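Local coordinates for glycosyl hydrolases family 2, sugar binding domain protein (Bacteroides uniformis str. 3978 T3 ii, PDB 6D1P) that probably hydrolyses O-glycosidic bonds as a family 2 glycoside hydrolase, acting as a beta-glucuronidase of a human gut bacterium, at residues A[200-204]-A[296-300]. Residues are numbered along the deposited sequence.
Sequences PAVHF and TLRTT
In the immunoglobulin-like beta-sandwich domain of family 2 glycoside hydrolases, two sheets are held face to face by apolar side chains, and the contact of 200-204 with 296-300 illustrates how such packing begins at a sandwich edge. Strand 203-213 borders the three-stranded sheet and strand 295-303 the four-stranded one; no hydrogen bond crosses between the segments, and the nearest CA atoms, His203 with Leu297 and Phe204 with Thr299, stand 7.4 and 8.2 Å apart. The first segment follows strand 194-199 of another sheet. The CA-to-CB bond of Pro200 (phi/psi -68/168) points toward the partner, its CD lying 3.9 Å from Leu297 CD1. At Ala201 (-53/-36) the chain turns, and Val202 brings it back to extended geometry. His203 (-158/164) opens the strand, its backbone hydrogen-bonded to Gly229 of its own sheet; chi1 p swings the imidazole away from the second segment, so that ND1 donates to Pro200 O at 3.0 Å and ties the turn together. His203 CA lies 3.7 Å from Leu297 CD2. Phe204 (chi1 m, -50°) points across the interface and is buried against Leu297 and Thr299, while its ring also meets Phe228. Segment 296-300 runs as regular beta strand: Leu297 (chi1 t, chi2 p) and Thr299 (chi1 t) face the first segment, whereas Arg298 turns away and forms a salt bridge with Glu289 on the adjoining strand. Leu297 fills the space between proline and phenylalanine, and the CD2-CE2 side of the Phe204 ring meets both inward-facing residues, Phe204 CD2 lying 3.4 Å from Leu297 CD2 and 3.7 Å from Thr299 CG2.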
loop_
_atom_site.group_PDB
_atom_site.type_symbol
_atom_site.label_atom_id
_atom_site.label_comp_id
_atom_site.label_asym_id
_atom_site.label_seq_id
_atom_site.Cartn_x
_atom_site.Cartn_y
_atom_site.Cartn_z
ATOM N N PRO A 200 22.494 -24.569 -26.613
ATOM C CA PRO A 200 23.836 -25.164 -26.618
ATOM C C PRO A 200 24.916 -24.130 -26.330
ATOM O O PRO A 200 24.693 -22.917 -26.352
ATOM C CB PRO A 200 23.974 -25.715 -28.042
ATOM C CG PRO A 200 22.601 -25.845 -28.539
ATOM C CD PRO A 200 21.824 -24.739 -27.912
ATOM N N ALA A 201 26.123 -24.640 -26.066
ATOM C CA ALA A 201 27.283 -23.768 -25.897
ATOM C C ALA A 201 27.436 -22.819 -27.075
ATOM O O ALA A 201 27.844 -21.663 -26.908
ATOM C CB ALA A 201 28.552 -24.602 -25.727
ATOM N N VAL A 202 27.119 -23.291 -28.275
ATOM C CA VAL A 202 27.093 -22.464 -29.471
ATOM C C VAL A 202 25.661 -22.469 -29.982
ATOM O O VAL A 202 25.028 -23.525 -30.052
ATOM C CB VAL A 202 28.094 -22.966 -30.528
ATOM C CG1 VAL A 202 27.878 -22.265 -31.861
ATOM C CG2 VAL A 202 29.526 -22.746 -30.040
ATOM N N HIS A 203 25.155 -21.289 -30.329
ATOM C CA HIS A 203 23.725 -21.040 -30.443
ATOM C C HIS A 203 23.524 -19.833 -31.338
ATOM O O HIS A 203 24.449 -19.052 -31.566
ATOM C CB HIS A 203 23.111 -20.768 -29.067
ATOM C CG HIS A 203 23.873 -19.743 -28.285
ATOM N ND1 HIS A 203 24.803 -20.076 -27.322
ATOM C CD2 HIS A 203 23.895 -18.391 -28.375
ATOM C CE1 HIS A 203 25.347 -18.975 -26.838
ATOM N NE2 HIS A 203 24.814 -17.937 -27.460
ATOM N N PHE A 204 22.298 -19.669 -31.820
ATOM C CA PHE A 204 21.953 -18.453 -32.538
ATOM C C PHE A 204 21.819 -17.303 -31.551
ATOM O O PHE A 204 21.102 -17.411 -30.551
ATOM C CB PHE A 204 20.653 -18.633 -33.316
ATOM C CG PHE A 204 20.623 -19.868 -34.151
ATOM C CD1 PHE A 204 21.437 -19.988 -35.266
ATOM C CD2 PHE A 204 19.780 -20.914 -33.826
ATOM C CE1 PHE A 204 21.417 -21.131 -36.039
ATOM C CE2 PHE A 204 19.748 -22.066 -34.600
ATOM C CZ PHE A 204 20.570 -22.173 -35.708
ATOM N N THR A 296 19.292 -30.965 -31.993
ATOM C CA THR A 296 19.038 -30.004 -33.058
ATOM C C THR A 296 18.471 -28.714 -32.474
ATOM O O THR A 296 17.318 -28.681 -32.023
ATOM C CB THR A 296 18.086 -30.596 -34.086
ATOM O OG1 THR A 296 18.689 -31.765 -34.651
ATOM C CG2 THR A 296 17.792 -29.598 -35.185
ATOM N N LEU A 297 19.281 -27.656 -32.490
ATOM C CA LEU A 297 18.796 -26.315 -32.198
ATOM C C LEU A 297 18.106 -25.766 -33.439
ATOM O O LEU A 297 18.717 -25.670 -34.510
ATOM C CB LEU A 297 19.942 -25.404 -31.769
ATOM C CG LEU A 297 19.569 -23.947 -31.462
ATOM C CD1 LEU A 297 18.731 -23.846 -30.191
ATOM C CD2 LEU A 297 20.812 -23.079 -31.359
ATOM N N ARG A 298 16.830 -25.436 -33.308
ATOM C CA ARG A 298 16.064 -24.864 -34.399
ATOM C C ARG A 298 15.471 -23.537 -33.962
ATOM O O ARG A 298 15.093 -23.359 -32.799
ATOM C CB ARG A 298 14.932 -25.790 -34.846
ATOM C CG ARG A 298 14.139 -25.262 -36.035
ATOM C CD ARG A 298 12.945 -26.143 -36.359
ATOM N NE ARG A 298 13.101 -27.470 -35.776
ATOM C CZ ARG A 298 13.758 -28.471 -36.355
ATOM N NH1 ARG A 298 14.330 -28.292 -37.545
ATOM N NH2 ARG A 298 13.850 -29.641 -35.734
ATOM N N THR A 299 15.390 -22.608 -34.906
ATOM C CA THR A 299 14.616 -21.397 -34.707
ATOM C C THR A 299 13.863 -21.087 -35.987
ATOM O O THR A 299 14.431 -21.139 -37.083
ATOM C CB THR A 299 15.495 -20.209 -34.294
ATOM O OG1 THR A 299 14.683 -19.036 -34.176
ATOM C CG2 THR A 299 16.589 -19.962 -35.321
ATOM N N THR A 300 12.585 -20.778 -35.838
ATOM C CA THR A 300 11.702 -20.479 -36.951
ATOM C C THR A 300 11.322 -19.007 -36.901
ATOM O O THR A 300 10.962 -18.490 -35.836
ATOM C CB THR A 300 10.457 -21.356 -36.886
ATOM O OG1 THR A 300 10.858 -22.728 -36.821
ATOM C CG2 THR A 300 9.582 -21.127 -38.085
#